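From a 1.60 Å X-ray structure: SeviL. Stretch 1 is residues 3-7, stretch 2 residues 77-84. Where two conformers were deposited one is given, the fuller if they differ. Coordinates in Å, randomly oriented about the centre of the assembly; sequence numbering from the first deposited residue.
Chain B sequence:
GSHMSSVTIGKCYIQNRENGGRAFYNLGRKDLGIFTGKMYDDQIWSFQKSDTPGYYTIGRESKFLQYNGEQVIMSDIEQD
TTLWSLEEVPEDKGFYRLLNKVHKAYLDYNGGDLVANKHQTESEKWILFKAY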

ATOM      1  N   HIS B   3     -10.106 -28.433  13.938  1.00 15.09           N
ATOM      2  CA  HIS B   3      -8.649 -28.389  14.100  1.00 16.00           C
ATOM      3  C   HIS B   3      -7.970 -27.808  12.864  1.00 15.58           C
ATOM      4  O   HIS B   3      -6.895 -28.260  12.459  1.00 14.30           O
ATOM      5  CB  HIS B   3      -8.070 -29.772  14.419  1.00 16.37           C
ATOM      6  CG  HIS B   3      -8.438 -30.292  15.776  1.00 23.52           C
ATOM      7  ND1 HIS B   3      -9.620 -30.961  16.021  1.00 25.34           N
ATOM      8  CD2 HIS B   3      -7.770 -30.261  16.954  1.00 26.30           C
ATOM      9  CE1 HIS B   3      -9.671 -31.306  17.296  1.00 25.74           C
ATOM     10  NE2 HIS B   3      -8.559 -30.898  17.884  1.00 25.04           N
ATOM     11  N   MET B   4      -8.602 -26.804  12.258  1.00 15.66           N
ATOM     12  CA  MET B   4      -8.039 -26.172  11.072  1.00 14.84           C
ATOM     13  C   MET B   4      -6.682 -25.538  11.364  1.00 17.60           C
ATOM     14  O   MET B   4      -6.409 -25.070  12.475  1.00 16.87           O
ATOM     15  CB  MET B   4      -8.997 -25.118  10.525  1.00 17.33           C
ATOM     16  CG  MET B   4     -10.160 -25.707   9.757  1.00 16.50           C
ATOM     17  SD  MET B   4     -11.437 -24.484   9.373  1.00 23.98           S
ATOM     18  CE  MET B   4     -12.049 -25.154   7.823  1.00 30.92           C
ATOM     19  N   SER B   5      -5.825 -25.534  10.344  1.00 11.81           N
ATOM     20  CA  SER B   5      -4.524 -24.890  10.403  1.00 13.96           C
ATOM     21  C   SER B   5      -4.319 -24.013   9.171  1.00 14.72           C
ATOM     22  O   SER B   5      -5.049 -24.089   8.175  1.00 12.98           O
ATOM     23  CB  SER B   5      -3.391 -25.923  10.522  1.00 13.97           C
ATOM     24  OG  SER B   5      -3.396 -26.820   9.417  1.00 14.34           O
ATOM     25  N   SER B   6      -3.313 -23.152   9.281  1.00 13.14           N
ATOM     26  CA  SER B   6      -2.899 -22.275   8.196  0.65 12.62           C
ATOM     27  C   SER B   6      -1.434 -21.943   8.411  1.00 13.63           C
ATOM     28  O   SER B   6      -0.908 -22.058   9.518  1.00 13.64           O
ATOM     29  CB  SER B   6      -3.745 -20.995   8.131  0.65 14.74           C
ATOM     30  OG  SER B   6      -3.709 -20.291   9.360  0.65 15.75           O
ATOM     31  N   VAL B   7      -0.769 -21.541   7.334  1.00 13.29           N
ATOM     32  CA  VAL B   7       0.656 -21.249   7.409  1.00 15.98           C
ATOM     33  C   VAL B   7       0.884 -19.858   6.832  1.00 10.07           C
ATOM     34  O   VAL B   7       0.384 -19.535   5.748  1.00 12.48           O
ATOM     35  CB  VAL B   7       1.502 -22.331   6.698  1.00 17.65           C
ATOM     36  CG1 VAL B   7       1.120 -22.484   5.230  1.00 16.09           C
ATOM     37  CG2 VAL B   7       3.002 -22.074   6.883  1.00 17.19           C
ATOM     38  N   ILE B  77     -10.212 -18.436  17.038  1.00 17.04           N
ATOM     39  CA  ILE B  77     -10.002 -19.769  16.484  1.00 17.83           C
ATOM     40  C   ILE B  77     -10.224 -19.722  14.977  1.00 18.55           C
ATOM     41  O   ILE B  77     -11.126 -19.030  14.497  1.00 18.01           O
ATOM     42  CB  ILE B  77     -10.946 -20.800  17.144  1.00 19.94           C
ATOM     43  CG1 ILE B  77     -10.622 -20.951  18.634  1.00 21.58           C
ATOM     44  CG2 ILE B  77     -10.877 -22.158  16.437  1.00 27.30           C
ATOM     45  CD1 ILE B  77     -11.468 -20.082  19.545  1.00 28.48           C
ATOM     46  N   GLU B  78      -9.398 -20.455  14.231  1.00 14.28           N
ATOM     47  CA  GLU B  78      -9.600 -20.574  12.792  1.00 14.43           C
ATOM     48  C   GLU B  78     -10.819 -21.452  12.538  1.00 20.89           C
ATOM     49  O   GLU B  78     -10.782 -22.663  12.778  1.00 26.54           O
ATOM     50  CB  GLU B  78      -8.352 -21.148  12.127  1.00 18.72           C
ATOM     51  CG  GLU B  78      -8.428 -21.201  10.608  1.00 22.15           C
ATOM     52  CD  GLU B  78      -7.242 -21.927   9.986  1.00 21.71           C
ATOM     53  OE1 GLU B  78      -6.242 -22.151  10.704  1.00 22.09           O
ATOM     54  OE2 GLU B  78      -7.318 -22.283   8.786  1.00 23.87           O
ATOM     55  N   GLN B  79     -11.907 -20.845  12.075  1.00 15.53           N
ATOM     56  CA  GLN B  79     -13.134 -21.555  11.738  1.00 16.20           C
ATOM     57  C   GLN B  79     -13.366 -21.465  10.239  1.00 14.39           C
ATOM     58  O   GLN B  79     -12.676 -20.734   9.524  1.00 13.42           O
ATOM     59  CB  GLN B  79     -14.342 -20.973  12.486  1.00 16.34           C
ATOM     60  CG  GLN B  79     -14.240 -20.949  14.012  1.00 18.73           C
ATOM     61  CD  GLN B  79     -14.385 -22.329  14.669  1.00 23.33           C
ATOM     62  OE1 GLN B  79     -14.656 -23.335  14.002  1.00 24.26           O
ATOM     63  NE2 GLN B  79     -14.208 -22.374  15.987  1.00 22.50           N
ATOM     64  N   ASP B  80     -14.379 -22.190   9.761  1.00 16.28           N
ATOM     65  CA  ASP B  80     -14.663 -22.130   8.333  1.00 14.31           C
ATOM     66  C   ASP B  80     -14.992 -20.705   7.900  1.00 15.15           C
ATOM     67  O   ASP B  80     -14.673 -20.313   6.772  1.00 13.54           O
ATOM     68  CB  ASP B  80     -15.778 -23.117   7.963  1.00 13.33           C
ATOM     69  CG  ASP B  80     -17.077 -22.885   8.727  1.00 16.15           C
ATOM     70  OD1 ASP B  80     -17.167 -21.953   9.558  1.00 15.53           O
ATOM     71  OD2 ASP B  80     -18.026 -23.666   8.482  1.00 16.67           O
ATOM     72  N   THR B  81     -15.560 -19.898   8.798  1.00 12.79           N
ATOM     73  CA  THR B  81     -15.915 -18.515   8.510  1.00 12.39           C
ATOM     74  C   THR B  81     -14.725 -17.564   8.512  1.00 14.51           C
ATOM     75  O   THR B  81     -14.916 -16.356   8.303  1.00 11.90           O
ATOM     76  CB  THR B  81     -16.933 -18.021   9.529  1.00 11.40           C
ATOM     77  OG1 THR B  81     -16.494 -18.404  10.837  1.00 16.74           O
ATOM     78  CG2 THR B  81     -18.306 -18.624   9.247  1.00 11.98           C
ATOM     79  N   THR B  82     -13.518 -18.065   8.764  1.00 13.96           N
ATOM     80  CA  THR B  82     -12.307 -17.270   8.618  1.00 13.26           C
ATOM     81  C   THR B  82     -11.612 -17.533   7.286  1.00 15.21           C
ATOM     82  O   THR B  82     -10.509 -17.020   7.055  1.00 13.39           O
ATOM     83  CB  THR B  82     -11.333 -17.541   9.774  1.00 11.02           C
ATOM     84  OG1 THR B  82     -10.858 -18.892   9.723  1.00 14.15           O
ATOM     85  CG2 THR B  82     -11.978 -17.260  11.117  1.00 12.76           C
ATOM     86  N   LEU B  83     -12.232 -18.304   6.398  1.00 12.02           N
ATOM     87  CA  LEU B  83     -11.660 -18.578   5.086  1.00 11.52           C
ATOM     88  C   LEU B  83     -12.123 -17.530   4.084  1.00 13.53           C
ATOM     89  O   LEU B  83     -13.313 -17.211   4.014  1.00 11.83           O
ATOM     90  CB  LEU B  83     -12.043 -19.974   4.586  1.00 12.86           C
ATOM     91  CG  LEU B  83     -11.574 -21.144   5.443  1.00 14.64           C
ATOM     92  CD1 LEU B  83     -12.113 -22.447   4.873  1.00 12.55           C
ATOM     93  CD2 LEU B  83     -10.071 -21.185   5.495  1.00 14.85           C
ATOM     94  N   TRP B  84     -11.168 -17.009   3.307  1.00 12.57           N
ATOM     95  CA  TRP B  84     -11.416 -16.007   2.279  1.00 10.74           C
ATOM     96  C   TRP B  84     -10.716 -16.459   1.015  1.00 10.03           C
ATOM     97  O   TRP B  84      -9.612 -17.002   1.077  1.00 11.70           O
ATOM     98  CB  TRP B  84     -10.875 -14.624   2.688  1.00 12.61           C
ATOM     99  CG  TRP B  84     -11.374 -14.131   3.989  1.00 12.28           C
ATOM    100  CD1 TRP B  84     -10.901 -14.462   5.228  1.00 13.76           C
ATOM    101  CD2 TRP B  84     -12.454 -13.226   4.202  1.00  9.02           C
ATOM    102  NE1 TRP B  84     -11.624 -13.817   6.193  1.00 11.17           N
ATOM    103  CE2 TRP B  84     -12.582 -13.048   5.594  1.00 13.71           C
ATOM    104  CE3 TRP B  84     -13.332 -12.545   3.349  1.00 11.37           C
ATOM    105  CZ2 TRP B  84     -13.548 -12.219   6.153  1.00 10.79           C
ATOM    106  CZ3 TRP B  84     -14.279 -11.718   3.906  1.00 10.30           C
ATOM    107  CH2 TRP B  84     -14.383 -11.562   5.295  1.00 14.29           C
TER
HETATM  108  O   HOH W   1     -11.031 -25.227  13.187  1.00 21.16           O

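The N-terminal stretch packs against the loop and 3-10 segment of residues 77-84 in a small contact, 265 Å² counted over both sides, that rests on the side chains of Met4 and Glu78 and on one bridging water, with no direct hydrogen bond between the two stretches.

Met4 and Glu78 have the closest CA atoms across the contact, 6.1 Å apart, and each directs its CA-to-CB bond toward the other stretch. The Glu78 side chain is extended, with chi1 and chi2 both t; its carboxylate lies alongside the backbone of Met4, Ser5 and Ser6, and its CG and CD face Met4 CB; Met4 CB comes within 3.7 Å of Glu78 CD. The carboxylate forms no hydrogen bond with the first stretch. Ser5 O lies 3.0 Å from Glu78 OE2 and Met4 O lies 3.4 Å from Glu78 OE1, but these are pairs of acceptors, while Ser6 N, 3.4 Å from Glu78 OE1, approaches at a poor angle for a hydrogen bond.

The polar link is made instead by water 1, which accepts from Met4 N at 3.0 Å from its O atom and donates from that same O atom to Glu78 O at 2.6 Å. It thus joins the two backbones beside the side-chain contact.

Beyond Glu78, the Met4 side chain reaches along the second stretch. Met4 SD sits 3.7 Å from Gln79 C and 3.8 Å from Asp80 N, so the sulfur packs against backbone where the 3-10 segment begins. The terminal methyl continues to Leu83, with Met4 CE 4.0 Å from Leu83 CD1 in an apolar contact. The turn from Gln79 to Thr82 is held internally: Gln79 O accepts from both Thr82 N at 2.9 Å and Thr82 OG1 at 2.6 Å.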